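PDB 6JIG: GMP reductase from Trypanosoma brucei brucei, which probably catalyses the irreversible NADPH-dependent deamination of GMP to IMP, in the conversion of guanine to adenine nucleotides, and also binds guanine nucleotides at its CBS domains. Local coordinates for residues A[75-80]-A[258-263]; A[266-271]-A[286-291]. The protein carries 1 engineered substitution. All coordinates share one frame; numbering follows the deposited sequence.

Contact 1: A[75-80]-A[258-263]; sequences LHRFCS and VDIAHG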
ATOM      1  N   LEU A  75      20.179  24.874 -26.737  1.00 34.49           N
ATOM      2  CA  LEU A  75      19.051  24.452 -27.565  1.00 37.02           C
ATOM      3  C   LEU A  75      19.270  23.053 -28.130  1.00 35.73           C
ATOM      4  O   LEU A  75      20.309  22.770 -28.737  1.00 37.79           O
ATOM      5  CB  LEU A  75      18.851  25.440 -28.715  1.00 39.12           C
ATOM      6  CG  LEU A  75      18.476  26.861 -28.296  1.00 37.44           C
ATOM      7  CD1 LEU A  75      18.480  27.802 -29.519  1.00 38.18           C
ATOM      8  CD2 LEU A  75      17.127  26.903 -27.593  1.00 34.81           C
ATOM      9  N   HIS A  76      18.272  22.183 -27.964  1.00 35.35           N
ATOM     10  CA  HIS A  76      18.415  20.803 -28.392  1.00 36.02           C
ATOM     11  C   HIS A  76      18.307  20.706 -29.917  1.00 41.06           C
ATOM     12  O   HIS A  76      17.801  21.616 -30.589  1.00 41.04           O
ATOM     13  CB  HIS A  76      17.361  19.926 -27.713  1.00 40.97           C
ATOM     14  CG  HIS A  76      15.984  20.105 -28.267  1.00 39.82           C
ATOM     15  ND1 HIS A  76      15.522  19.382 -29.348  1.00 42.82           N
ATOM     16  CD2 HIS A  76      14.968  20.913 -27.890  1.00 39.34           C
ATOM     17  CE1 HIS A  76      14.282  19.752 -29.622  1.00 41.73           C
ATOM     18  NE2 HIS A  76      13.923  20.681 -28.754  1.00 39.46           N
ATOM     19  N   ARG A  77      18.808  19.592 -30.459  1.00 40.48           N
ATOM     20  CA  ARG A  77      18.911  19.378 -31.899  1.00 40.24           C
ATOM     21  C   ARG A  77      17.914  18.353 -32.427  1.00 41.92           C
ATOM     22  O   ARG A  77      18.019  17.933 -33.584  1.00 44.20           O
ATOM     23  CB  ARG A  77      20.334  18.950 -32.261  1.00 39.18           C
ATOM     24  CG  ARG A  77      20.690  17.516 -31.814  1.00 45.32           C
ATOM     25  CD  ARG A  77      22.131  17.174 -32.147  1.00 44.76           C
ATOM     26  NE  ARG A  77      22.639  16.045 -31.358  1.00 50.32           N
ATOM     27  CZ  ARG A  77      22.808  14.821 -31.843  1.00 50.68           C
ATOM     28  NH1 ARG A  77      22.506  14.564 -33.110  1.00 54.09           N
ATOM     29  NH2 ARG A  77      23.285  13.854 -31.067  1.00 49.45           N
ATOM     30  N   PHE A  78      16.945  17.943 -31.617  1.00 45.48           N
ATOM     31  CA  PHE A  78      15.925  17.004 -32.077  1.00 46.84           C
ATOM     32  C   PHE A  78      14.785  17.775 -32.740  1.00 44.01           C
ATOM     33  O   PHE A  78      13.625  17.741 -32.344  1.00 42.53           O
ATOM     34  CB  PHE A  78      15.440  16.142 -30.919  1.00 44.78           C
ATOM     35  CG  PHE A  78      16.380  15.007 -30.587  1.00 50.58           C
ATOM     36  CD1 PHE A  78      17.729  15.104 -30.879  1.00 50.66           C
ATOM     37  CD2 PHE A  78      15.914  13.838 -29.992  1.00 61.03           C
ATOM     38  CE1 PHE A  78      18.606  14.080 -30.585  1.00 51.05           C
ATOM     39  CE2 PHE A  78      16.789  12.802 -29.695  1.00 61.45           C
ATOM     40  CZ  PHE A  78      18.138  12.924 -29.995  1.00 57.40           C
ATOM     41  N   CYS A  79      15.177  18.519 -33.759  1.00 46.17           N
ATOM     42  CA  CYS A  79      14.301  19.341 -34.572  1.00 44.96           C
ATOM     43  C   CYS A  79      14.994  19.533 -35.910  1.00 43.55           C
ATOM     44  O   CYS A  79      16.173  19.209 -36.074  1.00 42.82           O
ATOM     45  CB  CYS A  79      14.003  20.681 -33.903  1.00 48.32           C
ATOM     46  SG  CYS A  79      15.482  21.428 -33.193  1.00 44.17           S
ATOM     47  N   SER A  80      14.256  20.060 -36.882  1.00 48.11           N
ATOM     48  CA  SER A  80      14.893  20.413 -38.139  1.00 49.27           C
ATOM     49  C   SER A  80      15.895  21.539 -37.899  1.00 46.53           C
ATOM     50  O   SER A  80      15.798  22.284 -36.920  1.00 42.46           O
ATOM     51  CB  SER A  80      13.852  20.840 -39.168  1.00 49.03           C
ATOM     52  OG  SER A  80      13.410  22.157 -38.912  1.00 45.09           O
ATOM     53  N   VAL A 258      28.981  19.911 -29.264  1.00 31.39           N
ATOM     54  CA  VAL A 258      29.013  18.590 -29.885  1.00 36.17           C
ATOM     55  C   VAL A 258      28.612  17.584 -28.819  1.00 37.88           C
ATOM     56  O   VAL A 258      29.303  17.449 -27.807  1.00 38.11           O
ATOM     57  CB  VAL A 258      30.408  18.260 -30.432  1.00 36.40           C
ATOM     58  CG1 VAL A 258      30.423  16.849 -30.996  1.00 40.54           C
ATOM     59  CG2 VAL A 258      30.813  19.264 -31.471  1.00 36.56           C
ATOM     60  N   ASP A 259      27.513  16.866 -29.043  1.00 37.13           N
ATOM     61  CA  ASP A 259      26.918  16.071 -27.968  1.00 41.37           C
ATOM     62  C   ASP A 259      26.537  14.701 -28.501  1.00 39.93           C
ATOM     63  O   ASP A 259      25.572  14.573 -29.261  1.00 39.98           O
ATOM     64  CB  ASP A 259      25.703  16.778 -27.362  1.00 43.98           C
ATOM     65  CG  ASP A 259      25.283  16.164 -26.027  1.00 46.41           C
ATOM     66  OD1 ASP A 259      25.845  15.114 -25.646  1.00 50.55           O
ATOM     67  OD2 ASP A 259      24.390  16.710 -25.357  1.00 46.34           O
ATOM     68  N   ILE A 260      27.293  13.680 -28.094  1.00 39.51           N
ATOM     69  CA  ILE A 260      26.931  12.292 -28.339  1.00 39.98           C
ATOM     70  C   ILE A 260      27.221  11.492 -27.075  1.00 39.41           C
ATOM     71  O   ILE A 260      28.008  11.898 -26.216  1.00 37.82           O
ATOM     72  CB  ILE A 260      27.671  11.675 -29.545  1.00 40.63           C
ATOM     73  CG1 ILE A 260      29.183  11.790 -29.390  1.00 38.60           C
ATOM     74  CG2 ILE A 260      27.200  12.312 -30.861  1.00 48.74           C
ATOM     75  CD1 ILE A 260      29.899  11.020 -30.505  1.00 46.29           C
ATOM     76  N   ALA A 261      26.547  10.351 -26.952  1.00 41.29           N
ATOM     77  CA  ALA A 261      26.642   9.578 -25.713  1.00 41.51           C
ATOM     78  C   ALA A 261      28.088   9.211 -25.387  1.00 37.57           C
ATOM     79  O   ALA A 261      28.520   9.319 -24.234  1.00 43.87           O
ATOM     80  CB  ALA A 261      25.782   8.317 -25.819  1.00 43.99           C
ATOM     81  N   HIS A 262      28.853   8.779 -26.380  1.00 37.36           N
ATOM     82  CA  HIS A 262      30.232   8.344 -26.160  1.00 39.30           C
ATOM     83  C   HIS A 262      31.173   9.351 -26.833  1.00 39.67           C
ATOM     84  O   HIS A 262      31.591   9.170 -27.975  1.00 38.17           O
ATOM     85  CB  HIS A 262      30.438   6.909 -26.678  1.00 41.19           C
ATOM     86  CG  HIS A 262      31.751   6.307 -26.280  1.00 39.57           C
ATOM     87  ND1 HIS A 262      32.540   6.839 -25.284  1.00 40.33           N
ATOM     88  CD2 HIS A 262      32.434   5.244 -26.774  1.00 39.85           C
ATOM     89  CE1 HIS A 262      33.638   6.112 -25.159  1.00 38.13           C
ATOM     90  NE2 HIS A 262      33.603   5.144 -26.054  1.00 40.99           N
ATOM     91  N   GLY A 263      31.514  10.413 -26.097  1.00 33.70           N
ATOM     92  CA  GLY A 263      32.356  11.482 -26.620  1.00 37.26           C
ATOM     93  C   GLY A 263      33.809  11.100 -26.821  1.00 38.44           C
ATOM     94  O   GLY A 263      34.513  11.773 -27.574  1.00 36.63           O
TER

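Contact 2: A[266-271]-A[286-291]; sequences DLCINM and IIAGNI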
ATOM      1  N   ASP A 266      36.331   8.616 -32.182  1.00 42.92           N
ATOM      2  CA  ASP A 266      36.830   9.357 -33.337  1.00 43.69           C
ATOM      3  C   ASP A 266      35.740  10.216 -33.961  1.00 42.10           C
ATOM      4  O   ASP A 266      36.029  11.304 -34.472  1.00 43.88           O
ATOM      5  CB  ASP A 266      37.428   8.386 -34.355  1.00 44.80           C
ATOM      6  CG  ASP A 266      38.736   7.791 -33.870  1.00 47.18           C
ATOM      7  OD1 ASP A 266      39.363   8.399 -32.982  1.00 47.72           O
ATOM      8  OD2 ASP A 266      39.131   6.717 -34.356  1.00 53.60           O
ATOM      9  N   LEU A 267      34.485   9.760 -33.907  1.00 42.33           N
ATOM     10  CA  LEU A 267      33.377  10.533 -34.459  1.00 45.24           C
ATOM     11  C   LEU A 267      33.294  11.904 -33.808  1.00 43.85           C
ATOM     12  O   LEU A 267      33.103  12.928 -34.486  1.00 40.35           O
ATOM     13  CB  LEU A 267      32.058   9.790 -34.251  1.00 46.13           C
ATOM     14  CG  LEU A 267      31.751   8.571 -35.126  1.00 49.48           C
ATOM     15  CD1 LEU A 267      30.300   8.183 -34.943  1.00 52.18           C
ATOM     16  CD2 LEU A 267      32.044   8.868 -36.575  1.00 49.67           C
ATOM     17  N   CYS A 268      33.421  11.937 -32.481  1.00 42.32           N
ATOM     18  CA  CYS A 268      33.340  13.207 -31.773  1.00 40.49           C
ATOM     19  C   CYS A 268      34.604  14.020 -31.977  1.00 39.47           C
ATOM     20  O   CYS A 268      34.542  15.228 -32.220  1.00 40.41           O
ATOM     21  CB  CYS A 268      33.101  12.946 -30.271  1.00 39.59           C
ATOM     22  SG  CYS A 268      32.947  14.453 -29.293  1.00 39.20           S
ATOM     23  N   ILE A 269      35.767  13.374 -31.893  1.00 37.15           N
ATOM     24  CA  ILE A 269      37.029  14.088 -32.062  1.00 40.80           C
ATOM     25  C   ILE A 269      37.112  14.724 -33.448  1.00 41.77           C
ATOM     26  O   ILE A 269      37.605  15.849 -33.613  1.00 41.05           O
ATOM     27  CB  ILE A 269      38.205  13.127 -31.815  1.00 39.50           C
ATOM     28  CG1 ILE A 269      38.360  12.833 -30.316  1.00 39.80           C
ATOM     29  CG2 ILE A 269      39.498  13.661 -32.406  1.00 43.30           C
ATOM     30  CD1 ILE A 269      39.126  11.544 -30.031  1.00 41.52           C
ATOM     31  N   ASN A 270      36.630  14.009 -34.462  1.00 42.32           N
ATOM     32  CA  ASN A 270      36.708  14.514 -35.828  1.00 44.46           C
ATOM     33  C   ASN A 270      35.688  15.616 -36.077  1.00 45.21           C
ATOM     34  O   ASN A 270      35.946  16.528 -36.873  1.00 43.68           O
ATOM     35  CB  ASN A 270      36.529  13.358 -36.812  1.00 42.71           C
ATOM     36  CG  ASN A 270      37.716  12.420 -36.811  1.00 42.90           C
ATOM     37  OD1 ASN A 270      38.823  12.811 -36.435  1.00 47.46           O
ATOM     38  ND2 ASN A 270      37.500  11.182 -37.239  1.00 45.31           N
ATOM     39  N   MET A 271      34.535  15.562 -35.405  1.00 40.71           N
ATOM     40  CA  MET A 271      33.586  16.664 -35.503  1.00 44.42           C
ATOM     41  C   MET A 271      34.156  17.933 -34.876  1.00 43.09           C
ATOM     42  O   MET A 271      34.001  19.029 -35.433  1.00 41.09           O
ATOM     43  CB  MET A 271      32.259  16.281 -34.844  1.00 41.43           C
ATOM     44  CG  MET A 271      31.137  17.272 -35.102  1.00 42.20           C
ATOM     45  SD  MET A 271      30.728  17.320 -36.870  1.00 44.85           S
ATOM     46  CE  MET A 271      29.501  18.616 -36.881  1.00 43.10           C
ATOM     47  N   ILE A 286      33.726  25.763 -29.166  1.00 36.16           N
ATOM     48  CA  ILE A 286      33.229  24.423 -29.444  1.00 34.27           C
ATOM     49  C   ILE A 286      33.371  23.612 -28.157  1.00 35.00           C
ATOM     50  O   ILE A 286      34.490  23.342 -27.707  1.00 31.17           O
ATOM     51  CB  ILE A 286      33.993  23.756 -30.594  1.00 36.76           C
ATOM     52  CG1 ILE A 286      34.036  24.675 -31.830  1.00 35.38           C
ATOM     53  CG2 ILE A 286      33.347  22.412 -30.960  1.00 37.34           C
ATOM     54  CD1 ILE A 286      32.661  25.068 -32.346  1.00 36.90           C
ATOM     55  N   ILE A 287      32.235  23.221 -27.583  1.00 32.52           N
ATOM     56  CA  ILE A 287      32.168  22.340 -26.414  1.00 33.99           C
ATOM     57  C   ILE A 287      31.869  20.936 -26.917  1.00 32.37           C
ATOM     58  O   ILE A 287      31.168  20.766 -27.929  1.00 35.49           O
ATOM     59  CB  ILE A 287      31.095  22.843 -25.428  1.00 34.58           C
ATOM     60  CG1 ILE A 287      31.432  24.275 -24.985  1.00 36.89           C
ATOM     61  CG2 ILE A 287      30.955  21.895 -24.179  1.00 34.98           C
ATOM     62  CD1 ILE A 287      30.313  24.975 -24.232  1.00 40.02           C
ATOM     63  N   ALA A 288      32.426  19.920 -26.249  1.00 33.94           N
ATOM     64  CA  ALA A 288      32.246  18.547 -26.711  1.00 29.47           C
ATOM     65  C   ALA A 288      32.080  17.605 -25.524  1.00 34.27           C
ATOM     66  O   ALA A 288      32.656  17.817 -24.459  1.00 32.02           O
ATOM     67  CB  ALA A 288      33.423  18.068 -27.556  1.00 34.92           C
ATOM     68  N   GLY A 289      31.296  16.559 -25.740  1.00 34.20           N
ATOM     69  CA  GLY A 289      31.063  15.515 -24.753  1.00 34.37           C
ATOM     70  C   GLY A 289      30.231  14.436 -25.414  1.00 35.83           C
ATOM     71  O   GLY A 289      29.906  14.527 -26.604  1.00 35.72           O
ATOM     72  N   ASN A 290      29.856  13.414 -24.634  1.00 34.65           N
ATOM     73  CA  ASN A 290      30.087  13.345 -23.189  1.00 33.72           C
ATOM     74  C   ASN A 290      31.191  12.353 -22.844  1.00 34.38           C
ATOM     75  O   ASN A 290      31.320  11.301 -23.480  1.00 34.94           O
ATOM     76  CB  ASN A 290      28.796  12.944 -22.466  1.00 34.29           C
ATOM     77  CG  ASN A 290      27.952  14.140 -22.090  1.00 36.82           C
ATOM     78  OD1 ASN A 290      27.992  15.170 -22.761  1.00 36.89           O
ATOM     79  ND2 ASN A 290      27.207  14.024 -20.992  1.00 34.95           N
ATOM     80  N   ILE A 291      31.972  12.680 -21.815  1.00 33.02           N
ATOM     81  CA  ILE A 291      33.174  11.931 -21.494  1.00 33.67           C
ATOM     82  C   ILE A 291      33.188  11.681 -19.997  1.00 33.27           C
ATOM     83  O   ILE A 291      32.457  12.306 -19.230  1.00 31.82           O
ATOM     84  CB  ILE A 291      34.464  12.662 -21.915  1.00 35.16           C
ATOM     85  CG1 ILE A 291      34.575  13.982 -21.171  1.00 38.82           C
ATOM     86  CG2 ILE A 291      34.519  12.860 -23.443  1.00 34.21           C
ATOM     87  CD1 ILE A 291      35.988  14.567 -21.189  1.00 39.25           C
TER

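Contact 1: A[75-80]-A[258-263]
R77 reaches across to the backbone of D259 and is the one residue of 75-80 that touches 258-263. Just before it, H76 shapes the turn: its ND1 accepts a hydrogen bond from the backbone N of F78 at 3.0 Å, tilted 17° from the imidazole plane, while its NE2 is bound by E59. R77 sets off with CG between its backbone N and carbonyl carbon (chi1 72°), then runs extended to NE. The extended chain spans the gap; the CA atoms of R77 and D259 are 9.5 Å apart. R77 NH2 gives a weak, bent hydrogen bond (127°) to D259 O, at 3.0 Å. R77 NH2 also lies 4.2 Å from I260 CG2. The carboxylate of D259 is not the target; its OD2 is held by N53 and by a salt bridge to K309. F78 follows as the centre of an inverse gamma turn, and S80 caps helix 81-93 through E83 N. D259 and I260 belong to a predicted NAD(+) site, and the D259 side chain is about 5 Å from the GMP bound in the barrel. The contact spans the C-terminal rim of the TIM barrel, from the loop after strand 72-75 to the end of strand 255-259, with strand 232-235 between.

Contact 2: A[266-271]-A[286-291]
C268 meets A288 and G289 where helix 266-277 lies on strand 285-291. The apolar part is one small pair: C268 SG sits 4.0 Å from A288 CB. Both CB atoms point across the interface, and the CA atoms of C268 and A288 are 7.4 Å apart. The sulfur stands anti to the backbone N (chi1 -179°), which carries it off the helix toward the strand. Small side chains on both sides let the helix come this near.

No hydrogen bond crosses between the segments; C268 SG merely lies 4.1 Å from G289 O. The helix holds itself by backbone bonds such as N270 N to D266 O at 2.8 Å. G289 has no side chain, and a cis peptide joins it to N290. N290 CB points away from the helix. Its OD1 is bound by K309, and its ND2 by G311 O and D351. N290 touches the bound GMP, so the strand has a helix-packed side and, at N290, a side facing the nucleotide pocket.

The contact belongs to the beta-alpha-beta unit of strand 255-259, helix 266-277 and strand 285-291 in the TIM barrel. V258 and I260 also pack on C268, V272 of the same helix covers A288, and L300 of helix 294-302 also packs against A288.

Contact 1 closes the longer loop. From 75-80 the chain passes through both CBS domains and strand 232-235 before it returns at 258-263. Contact 2 then opens and closes a short loop, with 14 residues between 266-271 and 286-291. The two are in series and neither encloses the other. They still touch. Strands 255-259 and 285-291 are neighbours in the barrel, and V258 N lies 2.7 Å from I287 O. In the loop after strand 255-259, G263 N lies 2.8 Å from N290 O. Both are probable hydrogen bonds. Contact 1 ties the loop after strand 72-75 to the end of strand 255-259, beside the active-site GMP; contact 2 joins the outer helix to the barrel wall.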